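Local coordinates for glycoside hydrolase family protein (Novosphingobium sp. PP1Y, PDB 6Q2F), which probably hydrolyses alpha-L-rhamnosidic bonds, releasing rhamnose from glycosides, as a member of the alpha-L-rhamnosidase glycoside hydrolases, at residues W136-G141 / S563-T568; G141-P146 / E477-M482; P174-T177 / L183-P186; G461-K466 / I505-A510; D552-L557 / P590-D595. All coordinates share one frame; numbering follows the deposited sequence.

Contact 1 of 5, residues W136-G141 / S563-T568; sequences WSETGG and SEHYGT
Thr-139 and His-565 approach from opposite directions and meet at the edge of the imidazole, where Thr-139 OG1 and His-565 NE2 are hydrogen-bonded at 2.9 Å. This is the tight part of the contact. Thr-139 CG2 closes in beside the bond, 3.6 Å from His-565 NE2, and the histidine reaches the loop because CG stands anti to its backbone N (chi1 -175°). The same ring is braced from within its own helix: His-565 ND1 lies 3.2 Å above the plane of the Tyr-566 ring, over its centre. The Glu-138 side is looser. Its carboxylate oxygen OE1 comes near the plane of the imidazole, 3.5 Å from His-565 CE1, and stands 3.6 Å from Tyr-566 OH, so it packs there without a direct bond. The carboxylate is turned 56° from the imidazole plane. All four touching residues are buried, and Glu-138, which follows a cis peptide, has its side chain about 8 Å from the bound sodium ion. Thr-139 OG1 also bonds to Lys-466 NZ. Gripped by two nitrogens, the hydroxyl is satisfied in the interior, and its bond to NE2 helps fix the rotation of the histidine ring.

Contact 2 of 5, residues G141-P146 / E477-M482; sequences GPWVKP and EHYIGM
Trp-143 lays one face of its indole against His-478 and Met-482, side chains one helical turn apart on 477-482. The loop reaches this point through a type I beta turn that starts at Gly-141, whose CA lies 4.0 Å above the plane of the opposite indole face. Past Pro-142, at the next turn position, Trp-143 turns inward with CG held between its backbone N and carbonyl carbon (chi1 54°), a crowded position that swings the indole toward the helix. Over the pyrrole part sits His-478: ND1 is 3.2 Å from Trp-143 CG, and the two rings meet obliquely, their planes 34° apart. Further out, the selenium of Met-482, a selenomethionine, stands 3.6 Å from the centroid of the six-membered ring and only 18° off its normal, a Met-aromatic contact. Tyr-479 approaches the indole obliquely, its CD1 3.5 Å from Trp-143 CZ2. The indole nitrogen NE1 is satisfied by Tyr-475 O, one turn earlier in the same helix. Val-144 then closes the turn, its N bonding to Gly-141 O at 3.0 Å. The loop follows strand 127-131 and helix 469-487 leads into the neighbouring parallel strand 497-502, so the tryptophan docks a loop onto an outer helix, an arrangement in keeping with a (beta/alpha)8 barrel.

Contact 3 of 5, residues P174-T177 / L183-P186; sequences PGTT and LHPP
Thr-176 sets its methyl group over one face of the His-184 ring, and the two side chains cross at about a right angle. Followed outward from CB, the histidine turns with CG anti to its carbonyl carbon (chi1 -64°), which brings the ring up to the threonine. One bond of the ring carries the contact: His-184 ND1 and CE1 are each 3.5 Å from Thr-176 CG2, so the methyl lies closest to the bond joining them. His-184 CG and His-184 NE2, flanking that bond, are at 4.2 and 4.1 Å from Thr-176 CG2. ND1 has a polar partner as well, a water 3.1 Å away, which donates to Thr-177 O at 2.7 Å and so bridges the two segments. That carbonyl oxygen is also packed closely by the proline after the histidine, Pro-185 CD standing 3.1 Å from Thr-177 O. Leu-183 contributes through its backbone, while its side chain points away from 174-177 and rests on Ile-245 and Ala-246. Both segments belong to one surface loop between strands 164-165 and 206-217, folded back on itself with five residues between them. Thr-177 OG1 ties it to Val-203 O shortly before strand 206-217, and Thr-176 O accepts from Lys-152 on strand 151-160, an outer strand of the same four-stranded antiparallel sheet.

Contact 4 of 5, residues G461-K466 / I505-A510; sequences GLEVDK and IEVGEA
The carboxylate of Glu-463 has Val-507 CG1 over one face, almost directly above the central carbon, with CD and CG1 3.5 Å apart. Its rim is polar. Lys-466 NZ meets Glu-463 OE1 nearly along the C-O axis at 2.7 Å, forming a salt bridge within the loop, while the backbone N of Thr-139 bonds to OE1 and that of Glu-138 to OE2. With both oxygens engaged, the group is held flat against the valine. Glu-463 and Val-507 cross at about a right angle, and the bend at chi2 (-76°) folds the carboxylate over toward the valine. The lysine chain is bent too: Lys-466 NZ curls back to Val-464 O at 2.9 Å, lying in the carbonyl plane on a lone pair, and has Thr-139 OG1 as third partner. Its aliphatic part faces the other segment: Lys-466 CE lies 4.0 Å from Ile-505 CD1, the two side chains running antiparallel, and 4.1 Å from Val-507 CG1. Ile-505 directly follows Ser-504 of the sodium site. The contact joins the loop leading into helix 469-487 to the one following strand 497-502, with helix 543-575 packing on both through Leu-561 against Lys-466 and Tyr-566 against Ile-505.

Contact 5 of 5, residues D552-L557 / P590-D595; sequences DYRRTL and PMLGDD
Leu-592 sets its two methyls against segment 552-557 of helix 543-575 and crosses both Arg-554 and Leu-557 obliquely, meeting two side chains set three residues apart on the helix. One methyl does most of the work. Leu-592 CD1 is 3.7 Å from Arg-554 CB and, at the same separation of 3.7 Å, from Leu-557 CD1, so it fits against both at once. The other methyl follows the arginine outward, Leu-592 CD2 lying 4.0 Å from Arg-554 CD. The arginine's methylenes thus cross over the leucine, CB and CG by CD1 and CD by CD2. A bend at chi3 (-53°) then redirects its charged end. Leu-557 comes to the leucine with CD1 alone. Behind this face the helix is reinforced at Asp-552 O, which accepts from Thr-556 N at 3.0 Å and from Thr-556 OG1 at 2.9 Å, the two donors arriving from opposite faces of the carbonyl plane. On the loop, Asp-594 is held by Tyr-738 and Asn-766, and on the helix Arg-555 forms a salt bridge with Glu-740, so both segments are also tied to a later part of the chain. Between the two segments themselves the chemistry is wholly apolar: buried methyl and methylene groups make the contact, and the arginine supplies its hydrocarbon length while its NH1 bonds to Lys-385 O at the end of helix 382-385.

In the fold
Contacts 1 and 4 form the middle of the group, their centres about 9 Å apart. Contact 2, its centre about 11 Å from that of contact 1, continues the same loop beyond Gly-141, whose backbone pairs with Leu-462 of contact 4. Contact 5 shares helix 543-575 with contact 1 and touches contact 4 where Met-591 packs on Ile-505. Contact 3, its centre about 15 Å from that of contact 4, stands apart at the surface of the inserted beta region. Along the chain, contacts 2, 3 and 4 all fall within the span of contact 1, whereas contact 5 alternates with it. Contacts 1 and 4 together tie the loops after barrel strands 127-131 and 497-502 to helix 543-575 beside the sodium site.

Contact 1 of 5, residues W136-G141 / S563-T568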
# COMPACT_ATOMS: atom_id res chain seq x y z
N TRP A 136 9.99 3.69 -12.24
CA TRP A 136 8.97 2.81 -11.75
C TRP A 136 7.68 3.46 -11.40
O TRP A 136 6.69 2.79 -11.36
CB TRP A 136 9.42 1.99 -10.57
CG TRP A 136 10.00 2.70 -9.42
CD1 TRP A 136 9.46 3.71 -8.72
CD2 TRP A 136 11.23 2.40 -8.81
NE1 TRP A 136 10.28 4.06 -7.71
CE2 TRP A 136 11.38 3.28 -7.75
CE3 TRP A 136 12.23 1.49 -9.07
CZ2 TRP A 136 12.49 3.25 -6.94
CZ3 TRP A 136 13.30 1.48 -8.28
CH2 TRP A 136 13.43 2.34 -7.23
N SER A 137 7.64 4.76 -11.24
CA SER A 137 6.39 5.46 -10.95
C SER A 137 6.45 6.95 -11.29
O SER A 137 7.48 7.51 -11.30
CB SER A 137 5.97 5.26 -9.51
OG SER A 137 6.58 6.15 -8.67
N GLU A 138 5.34 7.60 -11.59
CA GLU A 138 4.02 7.02 -11.66
C GLU A 138 3.61 7.02 -13.12
O GLU A 138 3.61 6.02 -13.75
CB GLU A 138 3.04 7.83 -10.85
CG GLU A 138 1.59 7.38 -10.96
CD GLU A 138 1.35 6.03 -10.36
OE1 GLU A 138 0.40 5.38 -10.73
OE2 GLU A 138 2.14 5.61 -9.53
N THR A 139 3.27 8.19 -13.64
CA THR A 139 2.91 8.39 -15.03
C THR A 139 3.41 9.76 -15.39
O THR A 139 2.73 10.73 -15.32
CB THR A 139 1.40 8.25 -15.31
OG1 THR A 139 0.65 8.89 -14.30
CG2 THR A 139 1.00 6.84 -15.38
N GLY A 140 4.66 9.81 -15.79
CA GLY A 140 5.34 11.05 -16.07
C GLY A 140 6.52 10.80 -16.99
O GLY A 140 7.10 9.70 -17.03
N GLY A 141 6.86 11.84 -17.75
CA GLY A 141 7.99 11.80 -18.65
C GLY A 141 8.07 13.10 -19.43
O GLY A 141 7.15 13.93 -19.38
N SER A 563 -11.25 8.01 -11.73
CA SER A 563 -11.79 7.87 -13.08
C SER A 563 -10.85 8.39 -14.15
O SER A 563 -10.64 7.72 -15.17
CB SER A 563 -13.15 8.58 -13.19
OG SER A 563 -12.98 9.99 -13.12
N GLU A 564 -10.27 9.57 -13.94
CA GLU A 564 -9.50 10.21 -15.01
C GLU A 564 -8.08 9.65 -15.11
O GLU A 564 -7.54 9.55 -16.21
CB GLU A 564 -9.47 11.73 -14.82
CG GLU A 564 -10.87 12.39 -14.77
CD GLU A 564 -11.82 11.87 -15.85
OE1 GLU A 564 -11.70 12.34 -17.01
OE2 GLU A 564 -12.65 10.98 -15.56
N HIS A 565 -7.48 9.25 -14.01
CA HIS A 565 -6.18 8.57 -14.08
C HIS A 565 -6.36 7.06 -14.22
O HIS A 565 -6.09 6.49 -15.28
CB HIS A 565 -5.31 8.94 -12.87
CG HIS A 565 -3.92 8.36 -12.93
ND1 HIS A 565 -3.46 7.43 -12.02
CD2 HIS A 565 -2.90 8.59 -13.79
CE1 HIS A 565 -2.20 7.13 -12.30
NE2 HIS A 565 -1.84 7.82 -13.38
N TYR A 566 -6.84 6.40 -13.17
CA TYR A 566 -6.82 4.94 -13.16
C TYR A 566 -7.84 4.33 -14.12
O TYR A 566 -7.53 3.33 -14.79
CB TYR A 566 -6.99 4.43 -11.73
CG TYR A 566 -5.78 4.75 -10.86
CD1 TYR A 566 -4.61 4.01 -10.96
CD2 TYR A 566 -5.81 5.82 -9.98
CE1 TYR A 566 -3.49 4.32 -10.17
CE2 TYR A 566 -4.71 6.12 -9.20
CZ TYR A 566 -3.55 5.36 -9.29
OH TYR A 566 -2.48 5.67 -8.52
N GLY A 567 -9.01 4.94 -14.27
CA GLY A 567 -9.93 4.50 -15.32
C GLY A 567 -9.33 4.63 -16.72
O GLY A 567 -9.39 3.70 -17.53
N THR A 568 -8.72 5.78 -17.00
CA THR A 568 -8.11 6.01 -18.31
C THR A 568 -6.94 5.06 -18.55
O THR A 568 -6.77 4.52 -19.65
CB THR A 568 -7.65 7.46 -18.42
OG1 THR A 568 -8.72 8.32 -18.03
CG2 THR A 568 -7.23 7.79 -19.84

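Contact 2 of 5, residues G141-P146 / E477-M482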
# COMPACT_ATOMS: atom_id res chain seq x y z
N GLY A 141 6.86 11.84 -17.75
CA GLY A 141 7.99 11.80 -18.65
C GLY A 141 8.07 13.10 -19.43
O GLY A 141 7.15 13.93 -19.38
N PRO A 142 9.17 13.32 -20.15
CA PRO A 142 9.35 14.62 -20.82
C PRO A 142 8.36 14.87 -21.94
O PRO A 142 8.33 15.99 -22.45
CB PRO A 142 10.79 14.57 -21.36
CG PRO A 142 11.13 13.14 -21.41
CD PRO A 142 10.34 12.45 -20.31
N TRP A 143 7.57 13.89 -22.35
CA TRP A 143 6.56 14.17 -23.36
C TRP A 143 5.29 14.76 -22.76
O TRP A 143 4.31 15.01 -23.48
CB TRP A 143 6.27 12.89 -24.16
CG TRP A 143 5.90 11.69 -23.35
CD1 TRP A 143 4.64 11.26 -23.08
CD2 TRP A 143 6.79 10.73 -22.75
NE1 TRP A 143 4.67 10.11 -22.34
CE2 TRP A 143 5.98 9.76 -22.11
CE3 TRP A 143 8.18 10.60 -22.68
CZ2 TRP A 143 6.51 8.69 -21.40
CZ3 TRP A 143 8.71 9.54 -21.97
CH2 TRP A 143 7.88 8.58 -21.36
N VAL A 144 5.28 15.00 -21.46
CA VAL A 144 4.18 15.70 -20.80
C VAL A 144 4.44 17.20 -20.94
O VAL A 144 5.36 17.74 -20.32
CB VAL A 144 4.05 15.30 -19.33
CG1 VAL A 144 2.92 16.06 -18.68
CG2 VAL A 144 3.84 13.78 -19.21
N LYS A 145 3.64 17.87 -21.77
CA LYS A 145 3.81 19.30 -21.97
C LYS A 145 3.61 20.02 -20.63
O LYS A 145 2.87 19.54 -19.77
CB LYS A 145 2.81 19.82 -22.99
CG LYS A 145 2.88 19.18 -24.38
CD LYS A 145 1.82 19.82 -25.29
CE LYS A 145 1.82 19.25 -26.70
NZ LYS A 145 1.63 17.77 -26.71
N PRO A 146 4.28 21.16 -20.43
CA PRO A 146 4.11 21.91 -19.16
C PRO A 146 2.64 22.12 -18.78
O PRO A 146 2.27 21.91 -17.61
CB PRO A 146 4.80 23.25 -19.45
CG PRO A 146 5.80 22.93 -20.54
CD PRO A 146 5.12 21.89 -21.39
N GLU A 477 -0.77 6.81 -24.21
CA GLU A 477 -0.70 6.36 -25.60
C GLU A 477 0.70 6.58 -26.15
O GLU A 477 1.25 5.71 -26.84
CB GLU A 477 -1.75 7.05 -26.46
CG GLU A 477 -3.17 6.52 -26.16
CD GLU A 477 -4.26 7.17 -27.00
OE1 GLU A 477 -4.03 8.26 -27.57
OE2 GLU A 477 -5.36 6.57 -27.08
N HIS A 478 1.30 7.72 -25.84
CA HIS A 478 2.67 7.98 -26.28
C HIS A 478 3.62 6.98 -25.64
O HIS A 478 4.49 6.41 -26.32
CB HIS A 478 3.09 9.40 -25.92
CG HIS A 478 4.43 9.77 -26.45
ND1 HIS A 478 5.60 9.54 -25.75
CD2 HIS A 478 4.81 10.30 -27.64
CE1 HIS A 478 6.63 9.94 -26.48
NE2 HIS A 478 6.17 10.40 -27.63
N TYR A 479 3.46 6.73 -24.34
CA TYR A 479 4.37 5.85 -23.64
C TYR A 479 4.31 4.45 -24.22
O TYR A 479 5.34 3.82 -24.49
CB TYR A 479 4.02 5.83 -22.16
CG TYR A 479 4.88 4.91 -21.32
CD1 TYR A 479 6.22 5.18 -21.10
CD2 TYR A 479 4.34 3.78 -20.72
CE1 TYR A 479 7.01 4.35 -20.31
CE2 TYR A 479 5.11 2.94 -19.92
CZ TYR A 479 6.45 3.23 -19.72
OH TYR A 479 7.21 2.40 -18.94
N ILE A 480 3.09 3.94 -24.43
CA ILE A 480 2.92 2.62 -25.02
C ILE A 480 3.52 2.59 -26.43
O ILE A 480 4.16 1.60 -26.82
CB ILE A 480 1.44 2.24 -25.00
CG1 ILE A 480 1.02 1.96 -23.54
CG2 ILE A 480 1.16 1.02 -25.89
CD1 ILE A 480 -0.46 1.67 -23.34
N GLY A 481 3.36 3.68 -27.18
CA GLY A 481 4.02 3.78 -28.48
C GLY A 481 5.53 3.59 -28.42
O GLY A 481 6.12 2.97 -29.30
N MSE A 482 6.17 4.13 -27.39
CA MSE A 482 7.61 3.94 -27.24
C MSE A 482 7.96 2.47 -27.09
O MSE A 482 8.95 2.01 -27.66
CB MSE A 482 8.13 4.73 -26.03
CG MSE A 482 8.15 6.25 -26.24
SE MSE A 482 8.21 7.20 -24.55
CE MSE A 482 9.44 6.02 -23.57

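Contact 3 of 5, residues P174-T177 / L183-P186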
# COMPACT_ATOMS: atom_id res chain seq x y z
N PRO A 174 0.95 34.02 -8.69
CA PRO A 174 2.28 33.44 -8.86
C PRO A 174 2.30 32.41 -9.97
O PRO A 174 1.32 31.70 -10.20
CB PRO A 174 2.55 32.78 -7.50
CG PRO A 174 1.64 33.47 -6.55
CD PRO A 174 0.42 33.84 -7.33
N GLY A 175 3.42 32.37 -10.69
CA GLY A 175 3.67 31.32 -11.66
C GLY A 175 4.76 30.34 -11.26
O GLY A 175 5.18 29.55 -12.08
N THR A 176 5.22 30.41 -10.00
CA THR A 176 6.32 29.57 -9.53
C THR A 176 5.93 28.10 -9.50
O THR A 176 4.89 27.73 -8.96
CB THR A 176 6.74 29.99 -8.12
OG1 THR A 176 6.75 31.41 -8.02
CG2 THR A 176 8.11 29.43 -7.80
N THR A 177 6.81 27.26 -10.03
CA THR A 177 6.68 25.82 -9.85
C THR A 177 7.01 25.46 -8.40
O THR A 177 8.03 25.90 -7.85
CB THR A 177 7.61 25.10 -10.82
OG1 THR A 177 7.13 25.32 -12.16
CG2 THR A 177 7.64 23.61 -10.54
N LEU A 183 6.08 29.42 -3.18
CA LEU A 183 7.07 28.48 -2.67
C LEU A 183 7.73 27.69 -3.81
O LEU A 183 7.07 27.26 -4.75
CB LEU A 183 6.42 27.51 -1.68
CG LEU A 183 5.94 28.15 -0.38
CD1 LEU A 183 5.49 27.07 0.60
CD2 LEU A 183 7.06 29.01 0.21
N HIS A 184 9.03 27.48 -3.68
CA HIS A 184 9.78 26.64 -4.60
C HIS A 184 9.75 25.20 -4.13
O HIS A 184 9.39 24.90 -2.99
CB HIS A 184 11.22 27.16 -4.69
CG HIS A 184 11.32 28.53 -5.28
ND1 HIS A 184 11.35 28.75 -6.65
CD2 HIS A 184 11.35 29.75 -4.70
CE1 HIS A 184 11.41 30.05 -6.88
NE2 HIS A 184 11.41 30.68 -5.71
N PRO A 185 10.13 24.26 -5.00
CA PRO A 185 10.36 22.88 -4.53
C PRO A 185 11.60 22.83 -3.65
O PRO A 185 12.45 23.72 -3.73
CB PRO A 185 10.56 22.08 -5.84
CG PRO A 185 10.11 23.03 -6.96
CD PRO A 185 10.38 24.39 -6.44
N PRO A 186 11.73 21.82 -2.80
CA PRO A 186 12.79 21.84 -1.78
C PRO A 186 14.18 21.57 -2.35
O PRO A 186 14.36 21.14 -3.49
CB PRO A 186 12.38 20.73 -0.81
CG PRO A 186 11.60 19.78 -1.66
CD PRO A 186 10.87 20.63 -2.66
O HOH W 1 10.34 26.89 -8.85

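Contact 4 of 5, residues G461-K466 / I505-A510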
# COMPACT_ATOMS: atom_id res chain seq x y z
N GLY A 461 10.48 13.73 -16.58
CA GLY A 461 9.69 14.92 -16.85
C GLY A 461 8.42 14.90 -16.03
O GLY A 461 8.22 14.04 -15.18
N LEU A 462 7.56 15.87 -16.30
CA LEU A 462 6.41 16.10 -15.43
C LEU A 462 5.51 14.87 -15.30
O LEU A 462 5.20 14.21 -16.29
CB LEU A 462 5.60 17.28 -15.96
CG LEU A 462 6.38 18.59 -15.98
CD1 LEU A 462 5.55 19.67 -16.70
CD2 LEU A 462 6.68 19.02 -14.54
N GLU A 463 5.11 14.58 -14.07
CA GLU A 463 3.95 13.74 -13.85
C GLU A 463 2.74 14.36 -14.52
O GLU A 463 2.45 15.54 -14.34
CB GLU A 463 3.73 13.57 -12.34
CG GLU A 463 4.80 12.69 -11.65
CD GLU A 463 4.59 11.20 -11.92
OE1 GLU A 463 3.49 10.84 -12.38
OE2 GLU A 463 5.53 10.40 -11.67
N VAL A 464 2.02 13.57 -15.32
CA VAL A 464 0.85 14.08 -16.01
C VAL A 464 -0.25 14.41 -14.99
O VAL A 464 -0.36 13.78 -13.93
CB VAL A 464 0.33 13.08 -17.06
CG1 VAL A 464 -0.31 11.84 -16.38
CG2 VAL A 464 -0.72 13.74 -17.97
N ASP A 465 -1.04 15.43 -15.29
CA ASP A 465 -2.16 15.85 -14.46
C ASP A 465 -3.12 14.68 -14.23
O ASP A 465 -3.81 14.24 -15.15
CB ASP A 465 -2.87 17.04 -15.14
CG ASP A 465 -4.11 17.51 -14.38
OD1 ASP A 465 -4.53 16.81 -13.42
OD2 ASP A 465 -4.66 18.57 -14.74
N LYS A 466 -3.14 14.15 -13.01
CA LYS A 466 -3.85 12.91 -12.72
C LYS A 466 -5.37 13.09 -12.74
O LYS A 466 -6.09 12.08 -12.73
CB LYS A 466 -3.40 12.37 -11.36
CG LYS A 466 -1.87 12.27 -11.18
CD LYS A 466 -1.31 11.02 -11.86
CE LYS A 466 0.23 10.97 -11.75
NZ LYS A 466 0.93 11.34 -13.02
N ILE A 505 1.43 5.40 -5.66
CA ILE A 505 1.51 6.77 -6.16
C ILE A 505 1.97 7.72 -5.07
O ILE A 505 1.49 7.68 -3.94
CB ILE A 505 0.18 7.23 -6.78
CG1 ILE A 505 0.40 8.57 -7.48
CG2 ILE A 505 -0.91 7.37 -5.73
CD1 ILE A 505 -0.76 8.90 -8.49
N GLU A 506 2.94 8.57 -5.42
CA GLU A 506 3.38 9.66 -4.56
C GLU A 506 3.92 10.75 -5.49
O GLU A 506 5.08 10.68 -5.92
CB GLU A 506 4.44 9.19 -3.57
CG GLU A 506 4.80 10.23 -2.53
CD GLU A 506 5.97 9.78 -1.66
OE1 GLU A 506 6.26 8.56 -1.61
OE2 GLU A 506 6.61 10.65 -1.05
N VAL A 507 3.08 11.74 -5.80
CA VAL A 507 3.41 12.76 -6.79
C VAL A 507 3.17 14.16 -6.24
O VAL A 507 3.11 15.13 -7.00
CB VAL A 507 2.61 12.54 -8.09
CG1 VAL A 507 3.01 11.23 -8.75
CG2 VAL A 507 1.08 12.59 -7.82
N GLY A 508 3.04 14.29 -4.92
CA GLY A 508 2.78 15.59 -4.32
C GLY A 508 1.30 15.90 -4.26
O GLY A 508 0.45 15.06 -4.57
N GLU A 509 0.98 17.14 -3.88
CA GLU A 509 -0.39 17.52 -3.54
C GLU A 509 -0.91 18.49 -4.59
O GLU A 509 -0.67 19.69 -4.50
CB GLU A 509 -0.46 18.13 -2.14
CG GLU A 509 0.19 17.27 -1.03
CD GLU A 509 -0.24 15.80 -1.11
OE1 GLU A 509 -1.42 15.54 -1.42
OE2 GLU A 509 0.62 14.92 -0.89
N ALA A 510 -1.64 17.96 -5.57
CA ALA A 510 -2.25 18.77 -6.62
C ALA A 510 -3.73 18.97 -6.33
O ALA A 510 -4.41 18.07 -5.82
CB ALA A 510 -2.06 18.10 -7.98

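Contact 5 of 5, residues D552-L557 / P590-D595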
# COMPACT_ATOMS: atom_id res chain seq x y z
N ASP A 552 -16.25 18.52 -0.20
CA ASP A 552 -16.75 18.25 -1.55
C ASP A 552 -15.67 18.48 -2.60
O ASP A 552 -15.60 17.77 -3.61
CB ASP A 552 -17.97 19.14 -1.85
CG ASP A 552 -19.22 18.69 -1.11
OD1 ASP A 552 -19.26 17.50 -0.73
OD2 ASP A 552 -20.14 19.52 -0.91
N TYR A 553 -14.83 19.49 -2.38
CA TYR A 553 -13.75 19.75 -3.33
C TYR A 553 -12.72 18.64 -3.29
O TYR A 553 -12.33 18.10 -4.34
CB TYR A 553 -13.13 21.12 -3.04
CG TYR A 553 -12.24 21.63 -4.14
CD1 TYR A 553 -12.76 22.39 -5.18
CD2 TYR A 553 -10.88 21.34 -4.15
CE1 TYR A 553 -11.95 22.87 -6.19
CE2 TYR A 553 -10.05 21.80 -5.16
CZ TYR A 553 -10.60 22.57 -6.18
OH TYR A 553 -9.80 23.05 -7.19
N ARG A 554 -12.29 18.26 -2.09
CA ARG A 554 -11.37 17.13 -1.96
C ARG A 554 -11.97 15.87 -2.54
O ARG A 554 -11.28 15.08 -3.18
CB ARG A 554 -10.99 16.91 -0.48
CG ARG A 554 -10.15 18.05 0.11
CD ARG A 554 -9.55 17.64 1.45
NE ARG A 554 -10.58 17.13 2.34
CZ ARG A 554 -11.37 17.91 3.08
NH1 ARG A 554 -11.24 19.23 3.05
NH2 ARG A 554 -12.29 17.36 3.86
N ARG A 555 -13.29 15.69 -2.37
CA ARG A 555 -13.91 14.47 -2.87
C ARG A 555 -13.94 14.46 -4.39
O ARG A 555 -13.80 13.39 -5.02
CB ARG A 555 -15.32 14.34 -2.30
CG ARG A 555 -16.05 13.10 -2.78
CD ARG A 555 -17.17 12.72 -1.84
NE ARG A 555 -17.90 11.55 -2.31
CZ ARG A 555 -18.77 10.88 -1.57
NH1 ARG A 555 -18.99 11.25 -0.31
NH2 ARG A 555 -19.39 9.82 -2.07
N THR A 556 -14.10 15.61 -5.00
CA THR A 556 -14.06 15.65 -6.46
C THR A 556 -12.68 15.28 -6.98
O THR A 556 -12.56 14.58 -7.99
CB THR A 556 -14.49 17.04 -6.93
OG1 THR A 556 -15.82 17.31 -6.47
CG2 THR A 556 -14.45 17.13 -8.45
N LEU A 557 -11.63 15.75 -6.32
CA LEU A 557 -10.29 15.38 -6.74
C LEU A 557 -10.09 13.87 -6.62
O LEU A 557 -9.57 13.23 -7.53
CB LEU A 557 -9.25 16.13 -5.89
CG LEU A 557 -9.23 17.66 -5.95
CD1 LEU A 557 -8.33 18.24 -4.87
CD2 LEU A 557 -8.72 18.11 -7.33
N PRO A 590 -0.68 9.45 1.23
CA PRO A 590 0.24 10.34 0.51
C PRO A 590 -0.47 11.40 -0.32
O PRO A 590 0.12 12.44 -0.61
CB PRO A 590 1.04 9.38 -0.38
CG PRO A 590 0.09 8.27 -0.62
CD PRO A 590 -0.70 8.10 0.64
N MSE A 591 -1.72 11.16 -0.71
CA MSE A 591 -2.51 12.15 -1.45
C MSE A 591 -3.99 11.81 -1.29
O MSE A 591 -4.33 10.78 -0.70
CB MSE A 591 -2.15 12.15 -2.92
CG MSE A 591 -2.56 10.86 -3.62
SE MSE A 591 -2.15 10.74 -5.51
CE MSE A 591 -3.21 12.21 -6.23
N LEU A 592 -4.87 12.67 -1.82
CA LEU A 592 -6.29 12.38 -1.84
C LEU A 592 -6.57 11.20 -2.75
O LEU A 592 -5.84 10.92 -3.71
CB LEU A 592 -7.10 13.59 -2.32
CG LEU A 592 -7.01 14.78 -1.37
CD1 LEU A 592 -7.70 16.02 -1.97
CD2 LEU A 592 -7.64 14.38 -0.00
N GLY A 593 -7.64 10.49 -2.43
CA GLY A 593 -8.04 9.34 -3.21
C GLY A 593 -8.50 8.22 -2.31
O GLY A 593 -8.12 8.12 -1.14
N ASP A 594 -9.33 7.35 -2.86
CA ASP A 594 -9.80 6.16 -2.19
C ASP A 594 -9.07 4.95 -2.75
O ASP A 594 -9.10 4.72 -3.96
CB ASP A 594 -11.30 5.99 -2.35
CG ASP A 594 -11.79 4.71 -1.70
OD1 ASP A 594 -11.90 4.72 -0.47
OD2 ASP A 594 -12.01 3.73 -2.41
N ASP A 595 -8.45 4.15 -1.88
CA ASP A 595 -7.58 3.09 -2.40
C ASP A 595 -8.33 1.84 -2.87
O ASP A 595 -7.70 0.94 -3.43
CB ASP A 595 -6.48 2.71 -1.39
CG ASP A 595 -6.98 2.52 0.04
OD1 ASP A 595 -8.18 2.70 0.31
OD2 ASP A 595 -6.13 2.19 0.90